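Local atomic coordinates of phosphate ABC transporter, phosphate-binding protein (Clostridium perfringens, PDB entry 4Q8R), a protein that probably binds inorganic phosphate with high affinity outside the cell membrane and delivers it to an ABC-type phosphate importer. Residues A[39-44]-A[57-62]; A[74-79]-A[208-213]. One frame throughout, in Å; residues are numbered along the deposited sequence.

Contact 1: residues A[39-44]-A[57-62]; sequences IGSSAG and MASRDL. With ZN (zinc ion), chain F; PO4 (phosphate ion), chain B.
Ser41 OG is gripped by two hydrogen bonds, accepting from Ser59 N at 2.9 Å and donating to phosphate O1 at 2.6 Å. The proton of this hydroxyl is thus directed to the anion while the 57-62 backbone fixes its rotation. The backbone N of Ser41 is a second donor to the same O1, at 2.8 Å with an N-H...O angle of 145°. Both can converge because OG stands anti to the carbonyl carbon (chi1 -66°), beside its own N. Ser59 takes the crowded rotamer (chi1 65°), which carries its OG to phosphate O4 at 2.7 Å. Gly40 holds the N-cap position, so the anion lies at the amino end of helix 41-50, whose dipole would be expected to stabilise its charge. Ser11, Thr12, Ser13, Ser129, Gly130 and Thr131 complete the phosphate shell, a net of hydroxyls and N-H groups consistent with a phosphate-binding protein of the PBP superfamily.

A second polar link lies beside the site. The extended Arg60 chain brings NH2 to Ser42 OG at 2.9 Å, in the guanidinium plane, while NH1 donates in plane to a lone pair of Asp61 O. Glu66 pairs with NH1 in a salt bridge, and Gly128 O also bonds Ser42 OG, so both partners are braced from outside. Farther along, Asp61 OD1 binds zinc at 2.0 Å, together with Glu73 and a water.

The contact sets the first turn of helix 41-50 against the end of strand 55-58 and the loop after it; the side chains of Ala58, Arg60 and Leu62 rest on Ile45 of that helix, and Leu62 also reaches strands 71-86 and 205-213.

Contact 2: residues A[74-79]-A[208-213]; sequences VEIAYD and FLAVYK
The torsions of Phe208 place and turn its ring: CG is anti to the carbonyl carbon (chi1 -75°), and chi2 of -2° sets the ring so that Asp79 CB lies over one face, 3.3 Å from Phe208 CE1. With its CG anti to the backbone N, Asp79 then carries that atom along to the ring, 3.4 Å from Phe208 CZ, with carboxylate and ring planes 38° apart. The acid is held there by Arg206, a salt-bridge partner of OD2, and by Ser174, bonded to OD1. Ala77, on the same face of the sheet as Phe208, brings CB to 4.1 Å from Phe208 CD2. Farther along, Val74 CG2 meets the edge of the Tyr212 ring, 3.7 Å from CE2.

Four backbone bonds join the strands. Val74 and Ala210 exchange a pair, the N of Val74 lying nearly along the C=O axis of Ala210. Ile76 N reaches Phe208 O at 2.9 Å, and Phe208 N bonds Ala77 O at 2.9 Å, both donors standing above the carbonyl planes. Because Glu75 pairs with Leu209 but Ala77 with Phe208, the register slips by one residue at Ile76. The arrangement is a beta bulge in a twisted antiparallel pair within the mixed sheet of this PBP-superfamily protein.

From the N terminus, contact 1 closes first: the chain runs through most of helix 41-50 and into strand 55-58, returning after only 12 intervening residues. Contact 2 opens later, at 74-79, and closes a loop of 128 residues when strand 205-213 comes back. The two are therefore in series, neither nesting nor crossing. In space they adjoin, with centres 9 Å apart, because strands 55-58 and 205-213 are antiparallel neighbours in one sheet. Ala58 O lies 2.8 Å from Leu209 N, a probable hydrogen bond, and Ser59 CB packs on Phe208 CE1. Together they join the phosphate-binding helix start, through strand 205-213, to strand 71-86.

Contact 1: residues A[39-44]-A[57-62]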
ATOM      1  N   ILE A  39       1.832   4.747  10.358  1.00 22.05           N
ATOM      2  CA  ILE A  39       2.132   3.665  11.304  1.00 20.79           C
ATOM      3  C   ILE A  39       1.685   2.298  10.805  1.00 21.24           C
ATOM      4  O   ILE A  39       1.778   1.301  11.537  1.00 21.78           O
ATOM      5  CB  ILE A  39       1.487   4.000  12.685  1.00 22.99           C
ATOM      6  CG1 ILE A  39      -0.035   4.136  12.591  1.00 22.44           C
ATOM      7  CG2 ILE A  39       2.161   5.161  13.311  1.00 24.54           C
ATOM      8  CD1 ILE A  39      -0.719   4.427  13.913  1.00 23.65           C
ATOM      9  N   GLY A  40       1.175   2.199   9.582  1.00 19.58           N
ATOM     10  CA  GLY A  40       0.618   1.044   8.998  1.00 22.57           C
ATOM     11  C   GLY A  40      -0.870   0.856   9.232  1.00 19.07           C
ATOM     12  O   GLY A  40      -1.429   1.428  10.191  1.00 20.72           O
ATOM     13  N   SER A  41      -1.526   0.126   8.361  1.00 19.65           N
ATOM     14  CA  SER A  41      -2.960   0.022   8.339  1.00 19.81           C
ATOM     15  C   SER A  41      -3.568  -0.473   9.646  1.00 21.44           C
ATOM     16  O   SER A  41      -4.555   0.143  10.146  1.00 21.33           O
ATOM     17  CB  SER A  41      -3.434  -0.802   7.211  1.00 21.11           C
ATOM     18  OG  SER A  41      -3.178  -0.242   5.936  1.00 21.23           O
ATOM     19  N   SER A  42      -3.080  -1.613  10.162  1.00 20.12           N
ATOM     20  CA  SER A  42      -3.744  -2.163  11.316  1.00 21.47           C
ATOM     21  C   SER A  42      -3.712  -1.244  12.492  1.00 22.67           C
ATOM     22  O   SER A  42      -4.725  -1.121  13.214  1.00 24.23           O
ATOM     23  CB  SER A  42      -3.191  -3.544  11.655  1.00 21.60           C
ATOM     24  OG  SER A  42      -3.464  -4.457  10.595  1.00 24.82           O
ATOM     25  N   ALA A  43      -2.607  -0.541  12.700  1.00 21.86           N
ATOM     26  CA  ALA A  43      -2.522   0.349  13.838  1.00 23.39           C
ATOM     27  C   ALA A  43      -3.420   1.588  13.641  1.00 23.27           C
ATOM     28  O   ALA A  43      -3.985   2.121  14.586  1.00 22.82           O
ATOM     29  CB  ALA A  43      -1.102   0.759  14.086  1.00 25.13           C
ATOM     30  N   GLY A  44      -3.508   2.076  12.417  1.00 23.65           N
ATOM     31  CA  GLY A  44      -4.387   3.221  12.214  1.00 22.38           C
ATOM     32  C   GLY A  44      -5.872   2.846  12.395  1.00 21.73           C
ATOM     33  O   GLY A  44      -6.632   3.604  12.964  1.00 23.72           O
ATOM     34  N   MET A  57      -6.414   5.572   8.236  1.00 22.67           N
ATOM     35  CA  MET A  57      -6.166   5.263   6.878  1.00 23.15           C
ATOM     36  C   MET A  57      -5.719   3.838   6.726  1.00 21.83           C
ATOM     37  O   MET A  57      -4.780   3.389   7.447  1.00 22.85           O
ATOM     38  CB  MET A  57      -5.316   6.313   6.195  1.00 28.96           C
ATOM     39  CG  MET A  57      -3.963   6.569   6.671  1.00 35.03           C
ATOM     40  SD  MET A  57      -3.206   8.145   6.080  1.00 28.60           S
ATOM     41  CE  MET A  57      -1.682   7.836   7.070  1.00 27.96           C
ATOM     42  N   ALA A  58      -6.385   3.130   5.823  1.00 23.68           N
ATOM     43  CA  ALA A  58      -6.082   1.707   5.571  1.00 23.56           C
ATOM     44  C   ALA A  58      -5.885   1.437   4.085  1.00 24.57           C
ATOM     45  O   ALA A  58      -6.570   2.059   3.197  1.00 24.50           O
ATOM     46  CB  ALA A  58      -7.175   0.878   6.076  1.00 25.89           C
ATOM     47  N   SER A  59      -5.012   0.497   3.800  1.00 22.87           N
ATOM     48  CA  SER A  59      -4.733   0.066   2.418  1.00 24.54           C
ATOM     49  C   SER A  59      -5.164  -1.389   2.221  1.00 25.82           C
ATOM     50  O   SER A  59      -4.671  -2.137   1.339  1.00 25.82           O
ATOM     51  CB  SER A  59      -3.274   0.256   2.114  1.00 21.66           C
ATOM     52  OG  SER A  59      -2.467  -0.590   2.908  1.00 19.52           O
ATOM     53  N   ARG A  60      -6.111  -1.823   3.055  1.00 28.52           N
ATOM     54  CA  ARG A  60      -6.802  -3.109   2.895  1.00 30.48           C
ATOM     55  C   ARG A  60      -8.244  -2.892   3.336  1.00 31.79           C
ATOM     56  O   ARG A  60      -8.537  -1.870   3.991  1.00 29.28           O
ATOM     57  CB  ARG A  60      -6.185  -4.220   3.774  1.00 31.29           C
ATOM     58  CG  ARG A  60      -6.125  -3.879   5.246  1.00 27.56           C
ATOM     59  CD  ARG A  60      -6.014  -5.142   6.048  1.00 30.98           C
ATOM     60  NE  ARG A  60      -5.711  -4.938   7.445  1.00 30.63           N
ATOM     61  CZ  ARG A  60      -6.606  -4.747   8.392  1.00 28.40           C
ATOM     62  NH1 ARG A  60      -7.910  -4.699   8.081  1.00 30.76           N
ATOM     63  NH2 ARG A  60      -6.202  -4.660   9.654  1.00 29.55           N
ATOM     64  N   ASP A  61      -9.123  -3.813   3.004  1.00 33.75           N
ATOM     65  CA  ASP A  61     -10.454  -3.719   3.540  1.00 33.13           C
ATOM     66  C   ASP A  61     -10.427  -3.967   5.065  1.00 34.53           C
ATOM     67  O   ASP A  61      -9.504  -4.584   5.589  1.00 36.28           O
ATOM     68  CB  ASP A  61     -11.358  -4.731   2.910  1.00 38.40           C
ATOM     69  CG  ASP A  61     -12.779  -4.350   3.036  1.00 39.69           C
ATOM     70  OD1 ASP A  61     -13.127  -3.321   3.674  1.00 43.76           O
ATOM     71  OD2 ASP A  61     -13.571  -5.086   2.505  1.00 47.89           O
ATOM     72  N   LEU A  62     -11.458  -3.522   5.754  1.00 38.21           N
ATOM     73  CA  LEU A  62     -11.600  -3.816   7.193  1.00 36.22           C
ATOM     74  C   LEU A  62     -11.901  -5.273   7.399  1.00 39.38           C
ATOM     75  O   LEU A  62     -12.531  -5.919   6.549  1.00 41.96           O
ATOM     76  CB  LEU A  62     -12.767  -3.033   7.791  1.00 35.76           C
ATOM     77  CG  LEU A  62     -12.648  -1.529   7.838  1.00 29.90           C
ATOM     78  CD1 LEU A  62     -13.786  -0.936   8.653  1.00 35.79           C
ATOM     79  CD2 LEU A  62     -11.296  -1.183   8.460  1.00 30.59           C
TER
HETATM   80 ZN    ZN F 305     -15.048  -2.722   3.839  0.80 35.63          ZN
HETATM   81  P   PO4 B 301       0.501  -0.190   4.818  1.00 18.74           P
HETATM   82  O1  PO4 B 301      -0.614  -0.586   5.799  1.00 19.76           O
HETATM   83  O2  PO4 B 301       1.569   0.635   5.504  1.00 18.95           O
HETATM   84  O3  PO4 B 301       1.028  -1.423   4.097  1.00 17.99           O
HETATM   85  O4  PO4 B 301      -0.167   0.671   3.695  1.00 19.61           O
HETATM   86  O   HOH W   1     -14.818  -2.310   2.148  1.00 57.84           O

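Contact 2: residues A[74-79]-A[208-213]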
ATOM      1  N   VAL A  74     -14.849   4.838   3.845  1.00 33.14           N
ATOM      2  CA  VAL A  74     -14.956   5.654   2.618  1.00 32.97           C
ATOM      3  C   VAL A  74     -13.756   5.267   1.734  1.00 33.86           C
ATOM      4  O   VAL A  74     -12.598   5.514   2.108  1.00 32.98           O
ATOM      5  CB  VAL A  74     -14.911   7.173   2.921  1.00 35.01           C
ATOM      6  CG1 VAL A  74     -14.850   7.977   1.665  1.00 43.53           C
ATOM      7  CG2 VAL A  74     -16.103   7.568   3.735  1.00 46.61           C
ATOM      8  N   GLU A  75     -14.048   4.725   0.560  1.00 33.83           N
ATOM      9  CA  GLU A  75     -13.023   4.452  -0.392  1.00 33.60           C
ATOM     10  C   GLU A  75     -12.562   5.804  -0.996  1.00 36.32           C
ATOM     11  O   GLU A  75     -13.381   6.544  -1.595  1.00 35.56           O
ATOM     12  CB  GLU A  75     -13.553   3.464  -1.425  1.00 38.05           C
ATOM     13  CG  GLU A  75     -12.556   2.931  -2.396  1.00 48.82           C
ATOM     14  CD  GLU A  75     -13.146   1.866  -3.367  1.00 56.50           C
ATOM     15  OE1 GLU A  75     -14.014   1.046  -2.955  1.00 71.35           O
ATOM     16  OE2 GLU A  75     -12.731   1.822  -4.555  1.00 78.98           O
ATOM     17  N   ILE A  76     -11.272   6.121  -0.890  1.00 30.62           N
ATOM     18  CA  ILE A  76     -10.712   7.362  -1.472  1.00 31.18           C
ATOM     19  C   ILE A  76      -9.852   7.223  -2.741  1.00 31.01           C
ATOM     20  O   ILE A  76      -9.635   8.203  -3.459  1.00 32.11           O
ATOM     21  CB  ILE A  76      -9.909   8.192  -0.464  1.00 28.52           C
ATOM     22  CG1 ILE A  76      -8.726   7.395   0.095  1.00 27.46           C
ATOM     23  CG2 ILE A  76     -10.775   8.651   0.689  1.00 30.70           C
ATOM     24  CD1 ILE A  76      -7.796   8.226   1.000  1.00 33.28           C
ATOM     25  N   ALA A  77      -9.429   5.999  -3.015  1.00 29.26           N
ATOM     26  CA  ALA A  77      -8.577   5.628  -4.167  1.00 30.79           C
ATOM     27  C   ALA A  77      -8.532   4.110  -4.266  1.00 29.00           C
ATOM     28  O   ALA A  77      -8.894   3.403  -3.302  1.00 30.96           O
ATOM     29  CB  ALA A  77      -7.175   6.188  -4.052  1.00 31.81           C
ATOM     30  N   TYR A  78      -8.097   3.621  -5.426  1.00 32.72           N
ATOM     31  CA  TYR A  78      -7.619   2.233  -5.535  1.00 31.77           C
ATOM     32  C   TYR A  78      -6.133   2.329  -5.819  1.00 27.16           C
ATOM     33  O   TYR A  78      -5.642   3.363  -6.296  1.00 30.29           O
ATOM     34  CB  TYR A  78      -8.448   1.443  -6.555  1.00 35.13           C
ATOM     35  CG  TYR A  78      -8.921   0.121  -6.141  1.00 44.85           C
ATOM     36  CD1 TYR A  78     -10.035  -0.032  -5.291  1.00 49.31           C
ATOM     37  CD2 TYR A  78      -8.240  -1.056  -6.597  1.00 57.83           C
ATOM     38  CE1 TYR A  78     -10.441  -1.323  -4.903  1.00 57.52           C
ATOM     39  CE2 TYR A  78      -8.637  -2.331  -6.222  1.00 50.82           C
ATOM     40  CZ  TYR A  78      -9.724  -2.476  -5.371  1.00 64.73           C
ATOM     41  OH  TYR A  78     -10.071  -3.761  -4.986  1.00 53.98           O
ATOM     42  N   ASP A  79      -5.403   1.277  -5.478  1.00 27.44           N
ATOM     43  CA  ASP A  79      -3.962   1.279  -5.501  1.00 26.93           C
ATOM     44  C   ASP A  79      -3.424  -0.089  -5.957  1.00 27.92           C
ATOM     45  O   ASP A  79      -3.801  -1.144  -5.406  1.00 28.76           O
ATOM     46  CB  ASP A  79      -3.407   1.588  -4.112  1.00 27.88           C
ATOM     47  CG  ASP A  79      -1.888   1.603  -4.052  1.00 26.27           C
ATOM     48  OD1 ASP A  79      -1.208   2.350  -4.776  1.00 28.21           O
ATOM     49  OD2 ASP A  79      -1.326   0.910  -3.206  1.00 27.56           O
ATOM     50  N   PHE A 208      -7.820   2.064  -0.955  1.00 25.28           N
ATOM     51  CA  PHE A 208      -7.458   2.994   0.103  1.00 26.15           C
ATOM     52  C   PHE A 208      -8.743   3.431   0.765  1.00 28.62           C
ATOM     53  O   PHE A 208      -9.666   3.882   0.060  1.00 27.47           O
ATOM     54  CB  PHE A 208      -6.696   4.193  -0.406  1.00 27.60           C
ATOM     55  CG  PHE A 208      -5.248   3.954  -0.792  1.00 25.20           C
ATOM     56  CD1 PHE A 208      -4.586   2.706  -0.665  1.00 25.89           C
ATOM     57  CD2 PHE A 208      -4.481   5.037  -1.255  1.00 26.76           C
ATOM     58  CE1 PHE A 208      -3.249   2.579  -1.002  1.00 26.25           C
ATOM     59  CE2 PHE A 208      -3.153   4.905  -1.549  1.00 23.25           C
ATOM     60  CZ  PHE A 208      -2.521   3.669  -1.428  1.00 25.43           C
ATOM     61  N   LEU A 209      -8.808   3.258   2.092  1.00 26.91           N
ATOM     62  CA  LEU A 209      -9.972   3.623   2.895  1.00 28.75           C
ATOM     63  C   LEU A 209      -9.630   4.645   3.931  1.00 26.79           C
ATOM     64  O   LEU A 209      -8.551   4.603   4.564  1.00 27.47           O
ATOM     65  CB  LEU A 209     -10.568   2.393   3.614  1.00 29.38           C
ATOM     66  CG  LEU A 209     -10.928   1.171   2.803  1.00 29.44           C
ATOM     67  CD1 LEU A 209     -11.354   0.039   3.729  1.00 34.18           C
ATOM     68  CD2 LEU A 209     -11.976   1.515   1.756  1.00 31.97           C
ATOM     69  N   ALA A 210     -10.551   5.607   4.110  1.00 28.32           N
ATOM     70  CA  ALA A 210     -10.603   6.436   5.277  1.00 25.48           C
ATOM     71  C   ALA A 210     -11.729   5.827   6.138  1.00 31.40           C
ATOM     72  O   ALA A 210     -12.849   5.591   5.608  1.00 29.84           O
ATOM     73  CB  ALA A 210     -10.998   7.850   4.847  1.00 26.09           C
ATOM     74  N   VAL A 211     -11.442   5.545   7.419  1.00 28.08           N
ATOM     75  CA  VAL A 211     -12.340   4.915   8.306  1.00 29.24           C
ATOM     76  C   VAL A 211     -12.494   5.768   9.564  1.00 26.65           C
ATOM     77  O   VAL A 211     -11.574   6.453   9.999  1.00 27.21           O
ATOM     78  CB  VAL A 211     -11.951   3.449   8.674  1.00 27.04           C
ATOM     79  CG1 VAL A 211     -11.792   2.616   7.424  1.00 28.85           C
ATOM     80  CG2 VAL A 211     -10.686   3.399   9.551  1.00 28.12           C
ATOM     81  N   TYR A 212     -13.697   5.756  10.112  1.00 28.42           N
ATOM     82  CA  TYR A 212     -14.039   6.663  11.204  1.00 29.01           C
ATOM     83  C   TYR A 212     -15.316   6.137  11.875  1.00 31.67           C
ATOM     84  O   TYR A 212     -16.104   5.402  11.292  1.00 33.03           O
ATOM     85  CB  TYR A 212     -14.239   8.102  10.695  1.00 31.21           C
ATOM     86  CG  TYR A 212     -15.328   8.248   9.683  1.00 37.55           C
ATOM     87  CD1 TYR A 212     -16.662   8.438  10.080  1.00 38.78           C
ATOM     88  CD2 TYR A 212     -15.040   8.171   8.320  1.00 36.67           C
ATOM     89  CE1 TYR A 212     -17.658   8.580   9.160  1.00 41.61           C
ATOM     90  CE2 TYR A 212     -16.061   8.338   7.358  1.00 41.22           C
ATOM     91  CZ  TYR A 212     -17.367   8.532   7.791  1.00 39.85           C
ATOM     92  OH  TYR A 212     -18.407   8.649   6.914  1.00 48.53           O
ATOM     93  N   LYS A 213     -15.493   6.543  13.115  1.00 32.85           N
ATOM     94  CA  LYS A 213     -16.752   6.422  13.804  1.00 34.65           C
ATOM     95  C   LYS A 213     -17.585   7.712  13.590  1.00 37.33           C
ATOM     96  O   LYS A 213     -17.065   8.835  13.718  1.00 36.57           O
ATOM     97  CB  LYS A 213     -16.497   6.229  15.276  1.00 36.81           C
ATOM     98  CG  LYS A 213     -15.764   4.964  15.624  1.00 35.22           C
ATOM     99  CD  LYS A 213     -15.827   4.928  17.127  1.00 43.42           C
ATOM    100  CE  LYS A 213     -15.562   3.581  17.670  1.00 50.82           C
ATOM    101  NZ  LYS A 213     -15.183   3.860  19.077  1.00 54.16           N
TER